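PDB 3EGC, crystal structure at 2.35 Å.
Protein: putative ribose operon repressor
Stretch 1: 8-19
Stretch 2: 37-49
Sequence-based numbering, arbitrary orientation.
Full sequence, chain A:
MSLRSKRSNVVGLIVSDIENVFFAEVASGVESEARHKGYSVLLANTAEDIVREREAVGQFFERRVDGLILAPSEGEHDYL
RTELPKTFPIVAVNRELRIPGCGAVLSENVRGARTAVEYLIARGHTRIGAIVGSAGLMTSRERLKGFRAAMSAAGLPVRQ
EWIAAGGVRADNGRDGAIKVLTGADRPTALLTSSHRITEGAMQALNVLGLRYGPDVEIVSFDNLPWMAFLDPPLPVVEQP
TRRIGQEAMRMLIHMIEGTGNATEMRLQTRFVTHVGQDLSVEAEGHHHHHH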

# COMPACT_ATOMS: atom_id res chain seq x y z
N SER A 8 5.60 29.67 -2.45
CA SER A 8 4.28 29.10 -2.81
C SER A 8 3.68 28.12 -1.77
O SER A 8 2.48 27.93 -1.72
CB SER A 8 4.34 28.45 -4.20
OG SER A 8 4.84 27.15 -4.11
N ASN A 9 4.51 27.53 -0.93
CA ASN A 9 4.02 26.51 0.03
C ASN A 9 3.45 25.24 -0.60
O ASN A 9 2.55 24.60 -0.02
CB ASN A 9 3.01 27.09 1.01
CG ASN A 9 3.67 27.88 2.12
OD1 ASN A 9 3.58 29.09 2.14
ND2 ASN A 9 4.34 27.18 3.05
N VAL A 10 4.01 24.86 -1.74
CA VAL A 10 3.63 23.66 -2.45
C VAL A 10 4.91 22.91 -2.72
O VAL A 10 5.89 23.45 -3.18
CB VAL A 10 2.95 23.94 -3.82
CG1 VAL A 10 2.59 22.56 -4.52
CG2 VAL A 10 1.71 24.85 -3.66
N VAL A 11 4.90 21.63 -2.45
CA VAL A 11 6.09 20.86 -2.72
C VAL A 11 5.65 19.72 -3.64
O VAL A 11 4.53 19.29 -3.55
CB VAL A 11 6.63 20.36 -1.38
CG1 VAL A 11 7.28 19.03 -1.48
CG2 VAL A 11 7.49 21.40 -0.77
N GLY A 12 6.54 19.23 -4.48
CA GLY A 12 6.21 18.18 -5.44
C GLY A 12 6.68 16.85 -4.88
O GLY A 12 7.82 16.77 -4.44
N LEU A 13 5.80 15.84 -4.82
CA LEU A 13 6.21 14.50 -4.40
C LEU A 13 6.07 13.57 -5.60
O LEU A 13 5.00 13.48 -6.21
CB LEU A 13 5.39 13.96 -3.25
CG LEU A 13 5.57 12.48 -2.90
CD1 LEU A 13 7.02 12.13 -2.48
CD2 LEU A 13 4.59 12.00 -1.81
N ILE A 14 7.18 13.02 -6.01
CA ILE A 14 7.20 12.18 -7.18
C ILE A 14 7.67 10.84 -6.73
O ILE A 14 8.72 10.72 -6.18
CB ILE A 14 8.13 12.75 -8.30
CG1 ILE A 14 7.56 14.08 -8.81
CG2 ILE A 14 8.30 11.69 -9.46
CD1 ILE A 14 8.45 14.85 -9.85
N VAL A 15 6.87 9.83 -6.95
CA VAL A 15 7.12 8.54 -6.41
C VAL A 15 7.18 7.50 -7.53
O VAL A 15 6.35 7.51 -8.43
CB VAL A 15 6.00 8.25 -5.37
CG1 VAL A 15 5.58 6.82 -5.33
CG2 VAL A 15 6.42 8.80 -3.99
N SER A 16 8.12 6.56 -7.45
CA SER A 16 8.27 5.56 -8.48
C SER A 16 7.14 4.48 -8.50
O SER A 16 6.84 3.88 -9.59
CB SER A 16 9.61 4.90 -8.34
OG SER A 16 9.88 4.55 -6.98
N ASP A 17 6.50 4.22 -7.35
CA ASP A 17 5.38 3.31 -7.36
C ASP A 17 4.41 3.43 -6.16
O ASP A 17 4.55 2.71 -5.19
CB ASP A 17 5.86 1.86 -7.51
CG ASP A 17 4.73 0.90 -7.65
OD1 ASP A 17 3.54 1.34 -7.73
OD2 ASP A 17 4.99 -0.32 -7.65
N ILE A 18 3.44 4.35 -6.26
CA ILE A 18 2.54 4.61 -5.13
C ILE A 18 1.73 3.32 -4.66
O ILE A 18 1.33 3.19 -3.49
CB ILE A 18 1.60 5.79 -5.43
CG1 ILE A 18 0.95 6.31 -4.14
CG2 ILE A 18 0.52 5.37 -6.49
CD1 ILE A 18 1.97 6.92 -3.21
N GLU A 19 1.53 2.36 -5.58
CA GLU A 19 0.75 1.14 -5.28
C GLU A 19 1.54 0.17 -4.38
O GLU A 19 0.98 -0.76 -3.81
CB GLU A 19 0.35 0.44 -6.58
CG GLU A 19 -0.48 1.30 -7.57
CD GLU A 19 -0.63 0.62 -8.93
OE1 GLU A 19 -0.16 -0.55 -9.03
OE2 GLU A 19 -1.18 1.22 -9.90
N LYS A 37 3.62 21.79 8.79
CA LYS A 37 4.28 23.04 8.48
C LYS A 37 3.55 23.94 7.53
O LYS A 37 4.14 24.92 7.11
CB LYS A 37 5.68 22.78 7.92
CG LYS A 37 6.47 21.72 8.67
CD LYS A 37 7.21 22.34 9.81
CE LYS A 37 8.70 22.40 9.55
NZ LYS A 37 9.44 21.07 9.67
N GLY A 38 2.30 23.61 7.16
CA GLY A 38 1.52 24.46 6.26
C GLY A 38 1.93 24.41 4.80
O GLY A 38 1.66 25.37 4.03
N TYR A 39 2.60 23.32 4.38
CA TYR A 39 2.77 23.04 2.95
C TYR A 39 1.74 22.07 2.38
O TYR A 39 1.36 21.13 3.05
CB TYR A 39 4.16 22.43 2.66
CG TYR A 39 5.29 23.39 2.81
CD1 TYR A 39 5.68 23.81 4.08
CD2 TYR A 39 5.93 23.92 1.71
CE1 TYR A 39 6.71 24.73 4.25
CE2 TYR A 39 7.00 24.83 1.87
CZ TYR A 39 7.38 25.23 3.15
OH TYR A 39 8.42 26.11 3.34
N SER A 40 1.43 22.27 1.10
CA SER A 40 0.63 21.37 0.33
C SER A 40 1.52 20.42 -0.51
O SER A 40 2.65 20.76 -0.84
CB SER A 40 -0.29 22.18 -0.60
OG SER A 40 -1.33 22.80 0.14
N VAL A 41 0.96 19.27 -0.88
CA VAL A 41 1.66 18.27 -1.63
C VAL A 41 1.02 17.83 -2.93
O VAL A 41 -0.05 17.20 -2.94
CB VAL A 41 1.91 16.99 -0.78
CG1 VAL A 41 2.69 15.93 -1.63
CG2 VAL A 41 2.68 17.40 0.53
N LEU A 42 1.70 18.14 -4.03
CA LEU A 42 1.25 17.69 -5.33
C LEU A 42 1.84 16.27 -5.58
O LEU A 42 3.05 16.02 -5.33
CB LEU A 42 1.77 18.64 -6.41
CG LEU A 42 1.05 19.91 -6.86
CD1 LEU A 42 1.89 20.65 -8.04
CD2 LEU A 42 -0.42 19.66 -7.20
N LEU A 43 1.02 15.37 -6.09
CA LEU A 43 1.49 13.99 -6.20
C LEU A 43 1.63 13.55 -7.64
O LEU A 43 0.79 13.84 -8.46
CB LEU A 43 0.59 13.04 -5.45
CG LEU A 43 0.75 11.55 -5.71
CD1 LEU A 43 2.03 11.01 -5.01
CD2 LEU A 43 -0.55 10.77 -5.24
N ALA A 44 2.75 12.90 -7.96
CA ALA A 44 2.87 12.24 -9.22
C ALA A 44 3.34 10.80 -8.98
O ALA A 44 4.14 10.50 -8.05
CB ALA A 44 3.76 12.98 -10.13
N ASN A 45 2.80 9.92 -9.79
CA ASN A 45 3.18 8.50 -9.74
C ASN A 45 3.75 8.09 -11.07
O ASN A 45 3.07 8.24 -12.03
CB ASN A 45 1.98 7.60 -9.40
CG ASN A 45 2.35 6.11 -9.37
OD1 ASN A 45 3.35 5.72 -8.77
ND2 ASN A 45 1.56 5.30 -10.01
N THR A 46 4.97 7.57 -11.11
CA THR A 46 5.67 7.30 -12.38
C THR A 46 5.59 5.88 -12.82
O THR A 46 5.88 5.60 -13.95
CB THR A 46 7.20 7.66 -12.34
OG1 THR A 46 7.92 6.72 -11.51
CG2 THR A 46 7.43 9.05 -11.84
N ALA A 47 5.22 4.97 -11.93
CA ALA A 47 5.22 3.53 -12.22
C ALA A 47 6.54 3.07 -12.82
O ALA A 47 6.53 2.24 -13.69
CB ALA A 47 4.05 3.11 -13.12
N GLU A 48 7.64 3.62 -12.30
CA GLU A 48 9.01 3.16 -12.59
C GLU A 48 9.42 3.47 -14.03
O GLU A 48 10.26 2.79 -14.61
CB GLU A 48 9.21 1.67 -12.27
CG GLU A 48 9.18 1.31 -10.81
CD GLU A 48 10.45 1.69 -10.01
OE1 GLU A 48 11.50 1.97 -10.64
OE2 GLU A 48 10.38 1.71 -8.75
N ASP A 49 8.77 4.48 -14.61
CA ASP A 49 9.09 4.95 -15.95
C ASP A 49 9.85 6.30 -15.85
O ASP A 49 9.30 7.32 -15.45
CB ASP A 49 7.81 5.10 -16.75
CG ASP A 49 8.06 5.49 -18.23
OD1 ASP A 49 7.09 5.85 -18.92
OD2 ASP A 49 9.20 5.44 -18.71

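The dominant interaction is a parallel backbone ladder between strands 10-15 and 40-45, whose N-to-C directions differ by 30° and whose axes approach to 4.8 Å. The register is unbroken from V10 opposite S40 to V15 opposite N45, with paired CA atoms 4.7 to 5.2 Å apart. Seven hydrogen bonds follow the alternation expected of parallel strands, in which odd-numbered residues of the first strand reach even-numbered residues of the second through both N and O. S40 N donates to N9 O (2.8 Å, 173°), and V11 N to S40 O (2.9 Å, 161°); L42 N to V11 O (3.1 Å) and L13 N to L42 O (2.8 Å) continue the series. A44 N to L13 O (2.9 Å), V15 N to A44 O (3.0 Å) and T46 N to V15 O (3.0 Å) complete it. All seven angles at hydrogen are 160° or more, so the bonds are nearly straight. CA-H...O contacts supplement them, for example V10 CA to S40 O at 3.5 Å (142°) and L43 CA to L13 O at 3.5 Å (144°).

Beyond the strands the pattern changes. The side chain of N45 substitutes for a backbone acceptor: I18 N donates to N45 OD1 at 2.9 Å and 172°, tying the loop after the first strand to the end of the second. T46 to D49 form a type I' turn, closed by D49 N to T46 O at 3.2 Å. Within it, E48 N donates to T46 OG1 (3.2 Å, 142°) and also makes a weak bond to S16 O, short at 2.8 Å but bent to 115°. Distance alone is a poor criterion here, since A47 N lies 3.0 Å from S16 O without the angle for a hydrogen bond.

Apolar packing occurs on both faces of the sheet. On the face carrying V11, L13, V41 and L43, L13 CB meets V41 CG1 at 3.7 Å and L13 CD2 meets L43 CD1 at 4.2 Å. On the other face, V10 CG1 lies 3.9 Å from L42 CG, a diagonal contact, and I14 CG1 is 4.2 Å from A44 CB. G12 offers no side chain between V10 and I14 on that face.

At the start of the ladder, N9 ND2 sits over one face of the Y39 ring, 3.6 Å from Y39 CZ. N9 ND2 also lies 3.4 Å from G38 O, but the angle is too poor for a hydrogen bond. V11 CG2 approaches Y39 CD2 obliquely at 3.9 Å.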